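Local atomic coordinates of hypothetical protein (Uncultured marine organism, PDB entry 2OP5), a protein that is of unknown function but adopts a dimeric ferredoxin-like fold of the dimeric alpha/beta-barrel class. Residues L26-L31 and H62-V67; E37-R42 and K85-T90. All blocks are in the same frame, centred on the assembly; numbering follows the deposited sequence.

How the contacts relate
Contact 1 joins the end of helix 21-28 and the turn after it to strand 63-70, in the four-stranded antiparallel sheet. Contact 2 lies in the helical layer and ties helix 37-46 to the end of helix 73-86. The two centres are about 17 Å apart, and the nearest atoms come to about 7 Å without touching. Along the chain the segments alternate: 26-31, 37-42, 62-67, 85-90. Strand 63-70 leads into helix 73-86, so the strand of contact 1 and the helix end that carries Glu86 in contact 2 follow each other in the chain. Contact 1 thus packs helix on sheet, and contact 2 joins helix to helix, within one ferredoxin-like domain of the dimer.

Contact 1 (L26-L31 and H62-V67); sequences LFLKSL and HRISMV
This is helix-on-sheet packing in the hydrophobic core of the ferredoxin-like fold. Leu28, near the end of helix 21-28, meets Ile64 of strand 63-70. Leu31 meets Met66, a selenomethionine, two residues further along the strand. Leu28 CD2 sits 3.4 Å from Ile64 CD1, tighter than usual for two methyl groups. Leu28 CG is 3.7 Å from Ile64 CD1, and the two side chains cross at a slant. Leu31 and Met66 reach toward each other tip to tip. Met66 CE lies 3.9 Å from Leu31 CD1, and Leu31 CD2 is equally near it, so the methyl faces the fork of the leucine. The Met66 chain is extended beyond CG (chi2 -176°, chi3 174°), which carries CE across to the turn. Met66 CE also stands at the edge of the Phe27 ring, near its plane, 4.4 Å from Phe27 CE2. Ile64 and Met66 also touch strand 10-17, at Met16 and Leu14. A type I turn from Leu28 to Leu31 brings Leu31 over the sheet. Leu28 packs on Val110 of the second subunit. All the pairs across the contact are apolar, so it rests on fit and exclusion of water rather than on directed bonds.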
loop_
_atom_site.group_PDB
_atom_site.type_symbol
_atom_site.label_atom_id
_atom_site.label_comp_id
_atom_site.label_asym_id
_atom_site.label_seq_id
_atom_site.Cartn_x
_atom_site.Cartn_y
_atom_site.Cartn_z
ATOM N N LEU A 26 4.811 10.431 -18.037
ATOM C CA LEU A 26 5.027 9.542 -19.188
ATOM C C LEU A 26 4.940 8.075 -18.799
ATOM O O LEU A 26 4.424 7.260 -19.569
ATOM C CB LEU A 26 6.388 9.794 -19.840
ATOM C CG LEU A 26 6.692 8.865 -21.036
ATOM C CD1 LEU A 26 5.696 9.080 -22.166
ATOM C CD2 LEU A 26 8.079 9.099 -21.513
ATOM N N PHE A 27 5.506 7.743 -17.643
ATOM C CA PHE A 27 5.461 6.394 -17.073
ATOM C C PHE A 27 4.019 5.998 -16.787
ATOM O O PHE A 27 3.606 4.879 -17.100
ATOM C CB PHE A 27 6.279 6.319 -15.759
ATOM C CG PHE A 27 6.389 4.919 -15.200
ATOM C CD1 PHE A 27 7.473 4.120 -15.511
ATOM C CD2 PHE A 27 5.400 4.396 -14.403
ATOM C CE1 PHE A 27 7.560 2.857 -15.035
ATOM C CE2 PHE A 27 5.486 3.121 -13.945
ATOM C CZ PHE A 27 6.576 2.353 -14.245
ATOM N N LEU A 28 3.271 6.899 -16.150
ATOM C CA LEU A 28 1.837 6.697 -15.920
ATOM C C LEU A 28 1.097 6.472 -17.222
ATOM O O LEU A 28 0.283 5.554 -17.325
ATOM C CB LEU A 28 1.198 7.907 -15.217
ATOM C CG LEU A 28 1.418 8.087 -13.707
ATOM C CD1 LEU A 28 0.590 9.247 -13.209
ATOM C CD2 LEU A 28 1.047 6.825 -12.920
ATOM N N LYS A 29 1.376 7.308 -18.224
ATOM C CA LYS A 29 0.730 7.160 -19.530
ATOM C C LYS A 29 1.134 5.906 -20.290
ATOM O O LYS A 29 0.513 5.589 -21.294
ATOM C CB LYS A 29 0.883 8.402 -20.400
ATOM C CG LYS A 29 -0.161 9.443 -20.070
ATOM C CD LYS A 29 -0.066 10.697 -20.914
ATOM C CE LYS A 29 -1.243 11.645 -20.624
ATOM N NZ LYS A 29 -2.577 11.031 -20.959
ATOM N N SER A 30 2.128 5.169 -19.804
ATOM C CA SER A 30 2.536 3.923 -20.445
ATOM C C SER A 30 2.131 2.668 -19.666
ATOM O O SER A 30 2.543 1.563 -20.050
ATOM C CB SER A 30 4.053 3.917 -20.582
ATOM O OG SER A 30 4.486 5.159 -21.084
ATOM N N LEU A 31 1.355 2.814 -18.585
ATOM C CA LEU A 31 1.015 1.640 -17.746
ATOM C C LEU A 31 0.006 0.690 -18.363
ATOM O O LEU A 31 0.047 -0.496 -18.066
ATOM C CB LEU A 31 0.528 2.046 -16.346
ATOM C CG LEU A 31 1.616 2.618 -15.444
ATOM C CD1 LEU A 31 1.014 3.111 -14.143
ATOM C CD2 LEU A 31 2.732 1.601 -15.219
ATOM N N HIS A 62 8.680 12.991 -6.971
ATOM C CA HIS A 62 7.803 12.713 -8.117
ATOM C C HIS A 62 7.547 11.219 -7.968
ATOM O O HIS A 62 8.174 10.415 -8.624
ATOM C CB HIS A 62 8.471 13.011 -9.439
ATOM C CG HIS A 62 8.990 14.397 -9.546
ATOM N ND1 HIS A 62 8.170 15.474 -9.797
ATOM C CD2 HIS A 62 10.252 14.882 -9.486
ATOM C CE1 HIS A 62 8.905 16.570 -9.862
ATOM N NE2 HIS A 62 10.171 16.238 -9.678
ATOM N N ARG A 63 6.585 10.881 -7.116
ATOM C CA ARG A 63 6.366 9.537 -6.690
ATOM C C ARG A 63 5.070 8.845 -7.144
ATOM O O ARG A 63 3.991 9.453 -7.199
ATOM C CB ARG A 63 6.432 9.548 -5.165
ATOM C CG ARG A 63 6.353 8.175 -4.505
ATOM C CD ARG A 63 6.743 8.196 -3.004
ATOM N NE ARG A 63 8.160 8.467 -2.777
ATOM C CZ ARG A 63 8.735 8.506 -1.579
ATOM N NH1 ARG A 63 8.035 8.337 -0.467
ATOM N NH2 ARG A 63 10.025 8.767 -1.490
ATOM N N ILE A 64 5.220 7.561 -7.469
ATOM C CA ILE A 64 4.129 6.671 -7.798
ATOM C C ILE A 64 4.157 5.549 -6.776
ATOM O O ILE A 64 5.222 5.023 -6.480
ATOM C CB ILE A 64 4.317 5.987 -9.170
ATOM C CG1 ILE A 64 4.312 7.012 -10.300
ATOM C CG2 ILE A 64 3.228 4.945 -9.417
ATOM C CD1 ILE A 64 3.054 7.842 -10.404
ATOM N N SER A 65 2.987 5.177 -6.265
ATOM C CA SER A 65 2.847 4.010 -5.379
ATOM C C SER A 65 1.997 2.925 -6.026
ATOM O O SER A 65 1.048 3.216 -6.784
ATOM C CB SER A 65 2.191 4.407 -4.074
ATOM O OG SER A 65 0.885 4.870 -4.280
HETATM N N MSE A 66 2.365 1.683 -5.736
HETATM C CA MSE A 66 1.644 0.530 -6.176
HETATM C C MSE A 66 1.508 -0.411 -5.013
HETATM O O MSE A 66 2.450 -0.617 -4.249
HETATM C CB MSE A 66 2.376 -0.198 -7.293
HETATM C CG MSE A 66 2.356 0.573 -8.579
HETATM SE SE MSE A 66 3.174 -0.372 -10.070
HETATM C CE MSE A 66 2.691 0.954 -11.349
ATOM N N VAL A 67 0.320 -0.960 -4.866
ATOM C CA VAL A 67 0.070 -1.929 -3.831
ATOM C C VAL A 67 -0.493 -3.150 -4.557
ATOM O O VAL A 67 -1.522 -3.047 -5.253
ATOM C CB VAL A 67 -0.924 -1.424 -2.760
ATOM C CG1 VAL A 67 -1.185 -2.519 -1.741
ATOM C CG2 VAL A 67 -0.424 -0.134 -2.071
#

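Contact 2 (E37-R42 and K85-T90); sequences EDLYSR and KEFGIT. With EDO (1,2-ethanediol), chain G.
Glu86, the last residue of helix 73-86, reaches across to helix 37-46, where it meets Leu39 and Arg42. The motif is a salt-bridge network of Asp38, Arg42 and Glu86 between two helices of the ferredoxin-like fold. From CB, the Glu86 chain runs with CG anti to the backbone N (chi1 -174°), then bends at chi2. Glu86 CG lies 3.8 Å from Leu39 CD1 and also over one face of the Phe87 ring, toward its rim. CD keeps to the same leucine methyl, so the chain lies against an apolar surface up to its carboxylate. At the tip, Glu86 OE1 accepts a hydrogen bond from Arg42 NH2 at 3.2 Å, and a weak one from Arg42 NH1. The NH2 donor comes from the syn side, 33° out of the carboxylate plane, while OE1 stays near the guanidinium plane at its edge. Glu86 OE2 lies 3.6 Å from Arg42 NH2, also near Leu39 CB. Arg42 NH2 also makes a weak bond to Asp38 OD2 at 3.3 Å, so one nitrogen serves two acids. With Glu86 replaced by an alanine, Arg42 would probably be left with Asp38 as its one acidic mate in this network, and Leu39 CD1 would lose its cover from the Glu86 chain. The other Leu39 methyl, CD2, lies 3.9 Å from Phe87 CE2. Leu39 and Arg42 both touch Ile82 of helix 73-86 as well. Water 1 completes the bridge: it donates to Glu86 OE1 at 2.6 Å and accepts weakly from Arg42 NH1.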
loop_
_atom_site.group_PDB
_atom_site.type_symbol
_atom_site.label_atom_id
_atom_site.label_comp_id
_atom_site.label_asym_id
_atom_site.label_seq_id
_atom_site.Cartn_x
_atom_site.Cartn_y
_atom_site.Cartn_z
ATOM N N GLU A 37 -5.810 -5.976 -19.133
ATOM C CA GLU A 37 -6.821 -6.784 -18.456
ATOM C C GLU A 37 -6.500 -8.248 -18.753
ATOM O O GLU A 37 -6.840 -9.141 -17.979
ATOM C CB GLU A 37 -8.256 -6.458 -18.924
ATOM C CG GLU A 37 -8.622 -4.966 -19.056
ATOM C CD GLU A 37 -8.548 -4.160 -17.763
ATOM O OE1 GLU A 37 -8.534 -4.738 -16.660
ATOM O OE2 GLU A 37 -8.527 -2.912 -17.865
ATOM N N ASP A 38 -5.851 -8.484 -19.888
ATOM C CA ASP A 38 -5.443 -9.823 -20.252
ATOM C C ASP A 38 -4.464 -10.368 -19.207
ATOM O O ASP A 38 -4.665 -11.453 -18.662
ATOM C CB ASP A 38 -4.812 -9.795 -21.641
ATOM C CG ASP A 38 -4.399 -11.165 -22.121
ATOM O OD1 ASP A 38 -5.006 -12.173 -21.718
ATOM O OD2 ASP A 38 -3.446 -11.229 -22.917
ATOM N N LEU A 39 -3.426 -9.583 -18.914
ATOM C CA LEU A 39 -2.417 -9.954 -17.933
ATOM C C LEU A 39 -3.080 -10.096 -16.555
ATOM O O LEU A 39 -2.879 -11.078 -15.871
ATOM C CB LEU A 39 -1.296 -8.903 -17.889
ATOM C CG LEU A 39 -0.220 -9.168 -16.838
ATOM C CD1 LEU A 39 0.399 -10.461 -17.100
ATOM C CD2 LEU A 39 0.850 -8.087 -16.766
ATOM N N TYR A 40 -3.877 -9.110 -16.164
ATOM C CA TYR A 40 -4.608 -9.173 -14.890
ATOM C C TYR A 40 -5.475 -10.409 -14.756
ATOM O O TYR A 40 -5.574 -10.974 -13.685
ATOM C CB TYR A 40 -5.523 -7.959 -14.707
ATOM C CG TYR A 40 -4.867 -6.695 -14.222
ATOM C CD1 TYR A 40 -3.980 -6.714 -13.136
ATOM C CD2 TYR A 40 -5.223 -5.469 -14.762
ATOM C CE1 TYR A 40 -3.402 -5.573 -12.679
ATOM C CE2 TYR A 40 -4.670 -4.311 -14.283
ATOM C CZ TYR A 40 -3.758 -4.366 -13.241
ATOM O OH TYR A 40 -3.185 -3.196 -12.780
ATOM N N SER A 41 -6.115 -10.825 -15.840
ATOM C CA SER A 41 -6.952 -12.029 -15.790
ATOM C C SER A 41 -6.130 -13.235 -15.369
ATOM O O SER A 41 -6.548 -13.982 -14.512
ATOM C CB SER A 41 -7.606 -12.298 -17.143
ATOM O OG SER A 41 -8.585 -13.308 -17.027
ATOM N N ARG A 42 -4.943 -13.385 -15.963
ATOM C CA ARG A 42 -4.064 -14.512 -15.662
ATOM C C ARG A 42 -3.375 -14.406 -14.304
ATOM O O ARG A 42 -3.166 -15.428 -13.650
ATOM C CB ARG A 42 -3.055 -14.727 -16.798
ATOM C CG ARG A 42 -3.767 -15.298 -18.016
ATOM C CD ARG A 42 -2.904 -15.477 -19.267
ATOM N NE ARG A 42 -2.645 -14.198 -19.924
ATOM C CZ ARG A 42 -1.512 -13.516 -19.881
ATOM N NH1 ARG A 42 -0.452 -13.967 -19.235
ATOM N NH2 ARG A 42 -1.441 -12.367 -20.526
ATOM N N LYS A 85 7.396 -13.973 -18.191
ATOM C CA LYS A 85 7.037 -14.527 -19.475
ATOM C C LYS A 85 6.192 -13.550 -20.344
ATOM O O LYS A 85 6.025 -13.765 -21.554
ATOM C CB LYS A 85 6.246 -15.816 -19.242
ATOM C CG LYS A 85 7.014 -16.957 -18.572
ATOM N N GLU A 86 5.645 -12.503 -19.718
ATOM C CA GLU A 86 4.800 -11.517 -20.394
ATOM C C GLU A 86 5.605 -10.499 -21.178
ATOM O O GLU A 86 5.200 -10.119 -22.257
ATOM C CB GLU A 86 3.952 -10.762 -19.359
ATOM C CG GLU A 86 2.917 -9.792 -19.897
ATOM C CD GLU A 86 1.762 -10.495 -20.618
ATOM O OE1 GLU A 86 1.664 -11.734 -20.502
ATOM O OE2 GLU A 86 0.965 -9.814 -21.303
ATOM N N PHE A 87 6.729 -10.056 -20.619
ATOM C CA PHE A 87 7.540 -9.016 -21.221
ATOM C C PHE A 87 8.944 -9.503 -21.511
ATOM O O PHE A 87 9.404 -10.475 -20.934
ATOM C CB PHE A 87 7.564 -7.792 -20.304
ATOM C CG PHE A 87 6.184 -7.333 -19.872
ATOM C CD1 PHE A 87 5.411 -6.545 -20.697
ATOM C CD2 PHE A 87 5.675 -7.704 -18.640
ATOM C CE1 PHE A 87 4.139 -6.136 -20.310
ATOM C CE2 PHE A 87 4.426 -7.300 -18.228
ATOM C CZ PHE A 87 3.651 -6.517 -19.068
ATOM N N GLY A 88 9.607 -8.823 -22.426
ATOM C CA GLY A 88 10.933 -9.189 -22.856
ATOM C C GLY A 88 11.768 -7.972 -23.165
ATOM O O GLY A 88 11.700 -6.989 -22.430
ATOM N N ILE A 89 12.536 -8.040 -24.257
ATOM C CA ILE A 89 13.436 -6.965 -24.659
ATOM C C ILE A 89 12.760 -5.630 -25.003
ATOM O O ILE A 89 13.392 -4.588 -24.872
ATOM C CB ILE A 89 14.346 -7.403 -25.843
ATOM C CG1 ILE A 89 15.510 -6.424 -26.074
ATOM C CG2 ILE A 89 13.542 -7.567 -27.147
ATOM C CD1 ILE A 89 16.356 -6.136 -24.845
ATOM N N THR A 90 11.504 -5.661 -25.465
ATOM C CA THR A 90 10.776 -4.434 -25.816
ATOM C C THR A 90 10.497 -3.597 -24.558
ATOM O O THR A 90 10.713 -2.395 -24.576
ATOM C CB THR A 90 9.464 -4.714 -26.619
ATOM O OG1 THR A 90 9.787 -4.994 -27.986
ATOM C CG2 THR A 90 8.533 -3.510 -26.612
HETATM C C1 EDO G . -9.621 -6.999 -15.229
HETATM O O1 EDO G . -10.791 -7.188 -14.406
HETATM C C2 EDO G . -8.931 -8.292 -15.673
HETATM O O2 EDO G . -9.648 -9.092 -16.623
HETATM O O HOH W 1 2.698 -13.934 -19.546
#